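Local coordinates for spindle assembly abnormal protein 6 (Caenorhabditis elegans, PDB 3PYI) that serves as a central scaffolding component of centrioles, its globular N-terminal domain linking coiled-coil homodimers into the inner ring of the ninefold cartwheel, at residues Glu142-Leu150 and Ile161-Val169. The protein carries 1 engineered substitution. Sequence-based numbering, arbitrary orientation.
Sequences EKNFCSFEL and IFSIKLHAV
C146 and L166 exchange backbone hydrogen bonds in both directions, as do F148 and I164, the straightest being F148 N to I164 O at 2.8 Å. With A168 N on N144 O at one end and I161 N on L150 O at the other, seven such bonds define an antiparallel hairpin of the SAS-6 N-terminal domain.

On the face carrying F145, S147 and E149, K165 NZ stands 3.9 Å from the F145 ring centroid, 2° off the ring normal, a cation-pi contact. CG anti to the backbone N (chi1 -168°) and a fully extended chain carry the amine there, while K165 CE packs 3.4 Å from F145 CD1. Nearby, S147 OG donates to E149 OE2 on its anti side, 28° out of the carboxylate plane; K160 NZ adds a long, weak ion pair. S163 CB lies 3.5 Å from E149 CG.

Opposite, L166 CD1 reaches F148 CB at 3.8 Å and also meets C146 SG, whereas L150 CB makes a CH-pi contact 4.3 Å from the F162 ring centroid; F92 meets that ring edge-to-face, and I156 of the second subunit packs on F162. The hairpin is thus two-sided: a mixed face, largely part-exposed though E149 is buried, backs an apolar one where C146, F148 and L166 pack on I57 and I164 on F55.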
ATOM      1  N   GLU A 142       5.517 -17.410  20.257  1.00 55.39           N
ATOM      2  CA  GLU A 142       4.942 -18.605  20.867  1.00 56.19           C
ATOM      3  C   GLU A 142       4.031 -19.372  19.909  1.00 56.57           C
ATOM      4  O   GLU A 142       3.461 -20.395  20.276  1.00 59.28           O
ATOM      5  CB  GLU A 142       4.143 -18.239  22.116  1.00 65.33           C
ATOM      6  CG  GLU A 142       4.928 -17.475  23.154  1.00 85.04           C
ATOM      7  CD  GLU A 142       4.074 -17.072  24.332  1.00 97.30           C
ATOM      8  OE1 GLU A 142       3.299 -17.921  24.815  1.00 97.28           O
ATOM      9  OE2 GLU A 142       4.176 -15.909  24.777  1.00105.17           O
ATOM     10  N   LYS A 143       3.873 -18.870  18.691  1.00 51.42           N
ATOM     11  CA  LYS A 143       3.060 -19.558  17.699  1.00 40.86           C
ATOM     12  C   LYS A 143       1.601 -19.666  18.143  1.00 48.47           C
ATOM     13  O   LYS A 143       0.920 -20.665  17.885  1.00 40.61           O
ATOM     14  CB  LYS A 143       3.649 -20.937  17.385  1.00 58.58           C
ATOM     15  CG  LYS A 143       5.084 -20.871  16.854  1.00 64.36           C
ATOM     16  CD  LYS A 143       5.835 -22.184  17.038  1.00 72.78           C
ATOM     17  CE  LYS A 143       5.361 -23.264  16.077  1.00 68.83           C
ATOM     18  NZ  LYS A 143       6.219 -24.493  16.162  1.00 64.03           N
ATOM     19  N   ASN A 144       1.119 -18.627  18.813  1.00 45.29           N
ATOM     20  CA  ASN A 144      -0.297 -18.533  19.125  1.00 42.15           C
ATOM     21  C   ASN A 144      -1.053 -17.809  18.012  1.00 49.46           C
ATOM     22  O   ASN A 144      -2.244 -18.037  17.798  1.00 44.35           O
ATOM     23  CB  ASN A 144      -0.493 -17.815  20.453  1.00 46.98           C
ATOM     24  CG  ASN A 144       0.145 -18.562  21.614  1.00 58.98           C
ATOM     25  OD1 ASN A 144       0.913 -17.990  22.389  1.00 63.97           O
ATOM     26  ND2 ASN A 144      -0.162 -19.850  21.732  1.00 54.73           N
ATOM     27  N   PHE A 145      -0.343 -16.939  17.304  1.00 45.35           N
ATOM     28  CA  PHE A 145      -0.925 -16.160  16.222  1.00 39.76           C
ATOM     29  C   PHE A 145       0.027 -16.068  15.052  1.00 43.96           C
ATOM     30  O   PHE A 145       1.246 -16.154  15.211  1.00 39.20           O
ATOM     31  CB  PHE A 145      -1.241 -14.747  16.695  1.00 38.56           C
ATOM     32  CG  PHE A 145      -2.255 -14.689  17.796  1.00 47.46           C
ATOM     33  CD1 PHE A 145      -3.598 -14.873  17.525  1.00 53.75           C
ATOM     34  CD2 PHE A 145      -1.865 -14.447  19.101  1.00 60.10           C
ATOM     35  CE1 PHE A 145      -4.543 -14.816  18.542  1.00 54.52           C
ATOM     36  CE2 PHE A 145      -2.799 -14.388  20.119  1.00 60.67           C
ATOM     37  CZ  PHE A 145      -4.137 -14.575  19.843  1.00 52.32           C
ATOM     38  N   CYS A 146      -0.536 -15.901  13.867  1.00 32.46           N
ATOM     39  CA  CYS A 146       0.263 -15.512  12.727  1.00 36.97           C
ATOM     40  C   CYS A 146      -0.510 -14.540  11.844  1.00 39.94           C
ATOM     41  O   CYS A 146      -1.728 -14.620  11.705  1.00 43.91           O
ATOM     42  CB  CYS A 146       0.736 -16.723  11.924  1.00 40.10           C
ATOM     43  SG  CYS A 146      -0.465 -17.374  10.783  1.00 54.83           S
ATOM     44  N   SER A 147       0.224 -13.607  11.263  1.00 35.07           N
ATOM     45  CA  SER A 147      -0.343 -12.633  10.347  1.00 32.97           C
ATOM     46  C   SER A 147      -0.198 -13.171   8.928  1.00 28.40           C
ATOM     47  O   SER A 147       0.898 -13.497   8.485  1.00 41.31           O
ATOM     48  CB  SER A 147       0.400 -11.303  10.507  1.00 28.77           C
ATOM     49  OG  SER A 147      -0.061 -10.340   9.574  1.00 67.09           O
ATOM     50  N   PHE A 148      -1.314 -13.313   8.233  1.00 25.75           N
ATOM     51  CA  PHE A 148      -1.288 -13.756   6.850  1.00 25.95           C
ATOM     52  C   PHE A 148      -1.348 -12.505   5.982  1.00 38.49           C
ATOM     53  O   PHE A 148      -2.360 -11.799   5.993  1.00 32.44           O
ATOM     54  CB  PHE A 148      -2.518 -14.625   6.571  1.00 27.09           C
ATOM     55  CG  PHE A 148      -2.676 -14.997   5.134  1.00 32.03           C
ATOM     56  CD1 PHE A 148      -2.037 -16.105   4.621  1.00 27.21           C
ATOM     57  CD2 PHE A 148      -3.465 -14.240   4.289  1.00 47.50           C
ATOM     58  CE1 PHE A 148      -2.179 -16.454   3.294  1.00 35.20           C
ATOM     59  CE2 PHE A 148      -3.609 -14.590   2.959  1.00 49.41           C
ATOM     60  CZ  PHE A 148      -2.954 -15.698   2.463  1.00 37.86           C
ATOM     61  N   GLU A 149      -0.280 -12.230   5.238  1.00 26.58           N
ATOM     62  CA  GLU A 149      -0.176 -10.976   4.479  1.00 32.14           C
ATOM     63  C   GLU A 149      -0.057 -11.184   2.981  1.00 27.54           C
ATOM     64  O   GLU A 149       0.674 -12.044   2.528  1.00 34.99           O
ATOM     65  CB  GLU A 149       1.008 -10.159   4.974  1.00 31.52           C
ATOM     66  CG  GLU A 149       1.005  -9.983   6.479  1.00 36.29           C
ATOM     67  CD  GLU A 149       1.994  -8.950   6.955  1.00 38.96           C
ATOM     68  OE1 GLU A 149       3.040  -8.778   6.295  1.00 46.47           O
ATOM     69  OE2 GLU A 149       1.727  -8.321   8.003  1.00 47.55           O
ATOM     70  N   LEU A 150      -0.793 -10.387   2.216  1.00 27.93           N
ATOM     71  CA  LEU A 150      -0.748 -10.480   0.767  1.00 22.89           C
ATOM     72  C   LEU A 150      -0.104  -9.205   0.190  1.00 25.94           C
ATOM     73  O   LEU A 150      -0.426  -8.107   0.621  1.00 24.97           O
ATOM     74  CB  LEU A 150      -2.175 -10.639   0.243  1.00 25.16           C
ATOM     75  CG  LEU A 150      -2.347 -11.287  -1.124  1.00 48.85           C
ATOM     76  CD1 LEU A 150      -1.608 -12.613  -1.166  1.00 50.16           C
ATOM     77  CD2 LEU A 150      -3.826 -11.495  -1.398  1.00 50.06           C
ATOM     78  N   ILE A 161      -1.106  -5.481   0.485  1.00 27.10           N
ATOM     79  CA  ILE A 161      -2.529  -5.270   0.232  1.00 26.92           C
ATOM     80  C   ILE A 161      -3.351  -5.375   1.501  1.00 35.94           C
ATOM     81  O   ILE A 161      -4.092  -4.463   1.833  1.00 35.66           O
ATOM     82  CB  ILE A 161      -3.094  -6.210  -0.818  1.00 34.74           C
ATOM     83  CG1 ILE A 161      -2.303  -6.082  -2.116  1.00 32.81           C
ATOM     84  CG2 ILE A 161      -4.578  -5.876  -1.051  1.00 38.04           C
ATOM     85  CD1 ILE A 161      -2.848  -6.902  -3.237  1.00 32.17           C
ATOM     86  N   PHE A 162      -3.225  -6.488   2.214  1.00 28.35           N
ATOM     87  CA  PHE A 162      -3.881  -6.604   3.506  1.00 27.08           C
ATOM     88  C   PHE A 162      -3.151  -7.613   4.376  1.00 30.14           C
ATOM     89  O   PHE A 162      -2.299  -8.361   3.896  1.00 27.24           O
ATOM     90  CB  PHE A 162      -5.375  -6.990   3.347  1.00 27.69           C
ATOM     91  CG  PHE A 162      -5.594  -8.378   2.798  1.00 34.46           C
ATOM     92  CD1 PHE A 162      -5.932  -8.565   1.473  1.00 27.25           C
ATOM     93  CD2 PHE A 162      -5.452  -9.492   3.607  1.00 38.06           C
ATOM     94  CE1 PHE A 162      -6.120  -9.837   0.960  1.00 30.36           C
ATOM     95  CE2 PHE A 162      -5.637 -10.767   3.098  1.00 32.77           C
ATOM     96  CZ  PHE A 162      -5.971 -10.943   1.779  1.00 32.73           C
ATOM     97  N   SER A 163      -3.462  -7.602   5.667  1.00 26.09           N
ATOM     98  CA  SER A 163      -3.020  -8.667   6.552  1.00 32.10           C
ATOM     99  C   SER A 163      -4.193  -9.116   7.408  1.00 28.82           C
ATOM    100  O   SER A 163      -5.006  -8.299   7.851  1.00 40.55           O
ATOM    101  CB  SER A 163      -1.868  -8.205   7.442  1.00 31.08           C
ATOM    102  OG  SER A 163      -2.294  -7.162   8.290  1.00 53.50           O
ATOM    103  N   ILE A 164      -4.301 -10.422   7.605  1.00 27.49           N
ATOM    104  CA  ILE A 164      -5.315 -10.984   8.491  1.00 33.02           C
ATOM    105  C   ILE A 164      -4.613 -11.732   9.621  1.00 36.50           C
ATOM    106  O   ILE A 164      -3.742 -12.561   9.375  1.00 30.73           O
ATOM    107  CB  ILE A 164      -6.269 -11.929   7.738  1.00 31.15           C
ATOM    108  CG1 ILE A 164      -6.946 -11.196   6.574  1.00 47.41           C
ATOM    109  CG2 ILE A 164      -7.355 -12.476   8.683  1.00 33.81           C
ATOM    110  CD1 ILE A 164      -7.795 -12.102   5.692  1.00 48.27           C
ATOM    111  N   LYS A 165      -4.968 -11.406  10.856  1.00 26.22           N
ATOM    112  CA  LYS A 165      -4.450 -12.119  11.997  1.00 26.61           C
ATOM    113  C   LYS A 165      -5.181 -13.454  12.137  1.00 31.14           C
ATOM    114  O   LYS A 165      -6.382 -13.489  12.370  1.00 33.86           O
ATOM    115  CB  LYS A 165      -4.631 -11.289  13.265  1.00 34.83           C
ATOM    116  CG  LYS A 165      -3.854 -11.830  14.464  1.00 46.94           C
ATOM    117  CD  LYS A 165      -4.167 -11.036  15.722  1.00 66.87           C
ATOM    118  CE  LYS A 165      -3.319 -11.495  16.900  1.00 86.17           C
ATOM    119  NZ  LYS A 165      -3.709 -10.818  18.174  1.00 93.66           N
ATOM    120  N   LEU A 166      -4.454 -14.550  11.959  1.00 28.22           N
ATOM    121  CA  LEU A 166      -5.013 -15.882  12.177  1.00 30.28           C
ATOM    122  C   LEU A 166      -4.578 -16.390  13.552  1.00 37.11           C
ATOM    123  O   LEU A 166      -3.503 -16.042  14.034  1.00 33.52           O
ATOM    124  CB  LEU A 166      -4.524 -16.857  11.102  1.00 28.85           C
ATOM    125  CG  LEU A 166      -4.535 -16.359   9.659  1.00 32.14           C
ATOM    126  CD1 LEU A 166      -3.893 -17.384   8.743  1.00 32.34           C
ATOM    127  CD2 LEU A 166      -5.957 -16.048   9.213  1.00 29.03           C
ATOM    128  N   HIS A 167      -5.413 -17.210  14.184  1.00 34.12           N
ATOM    129  CA  HIS A 167      -5.079 -17.757  15.498  1.00 39.36           C
ATOM    130  C   HIS A 167      -4.862 -19.266  15.432  1.00 37.22           C
ATOM    131  O   HIS A 167      -5.426 -19.951  14.571  1.00 31.64           O
ATOM    132  CB  HIS A 167      -6.161 -17.423  16.533  1.00 34.19           C
ATOM    133  CG  HIS A 167      -7.526 -17.901  16.153  1.00 47.21           C
ATOM    134  ND1 HIS A 167      -8.402 -17.142  15.404  1.00 47.82           N
ATOM    135  CD2 HIS A 167      -8.166 -19.065  16.417  1.00 40.01           C
ATOM    136  CE1 HIS A 167      -9.524 -17.816  15.224  1.00 46.54           C
ATOM    137  NE2 HIS A 167      -9.406 -18.987  15.827  1.00 53.35           N
ATOM    138  N   ALA A 168      -4.041 -19.769  16.350  1.00 36.81           N
ATOM    139  CA  ALA A 168      -3.716 -21.190  16.413  1.00 39.32           C
ATOM    140  C   ALA A 168      -4.954 -22.053  16.630  1.00 42.16           C
ATOM    141  O   ALA A 168      -5.786 -21.781  17.502  1.00 34.99           O
ATOM    142  CB  ALA A 168      -2.666 -21.468  17.506  1.00 40.08           C
ATOM    143  N   VAL A 169      -5.059 -23.099  15.822  1.00 42.68           N
ATOM    144  CA  VAL A 169      -6.165 -24.033  15.916  1.00 55.12           C
ATOM    145  C   VAL A 169      -5.823 -25.147  16.904  1.00 65.99           C
ATOM    146  O   VAL A 169      -6.357 -25.191  18.012  1.00 77.29           O
ATOM    147  CB  VAL A 169      -6.466 -24.660  14.543  1.00 56.77           C
ATOM    148  CG1 VAL A 169      -7.461 -25.812  14.688  1.00 56.09           C
ATOM    149  CG2 VAL A 169      -6.964 -23.597  13.566  1.00 40.79           C
TER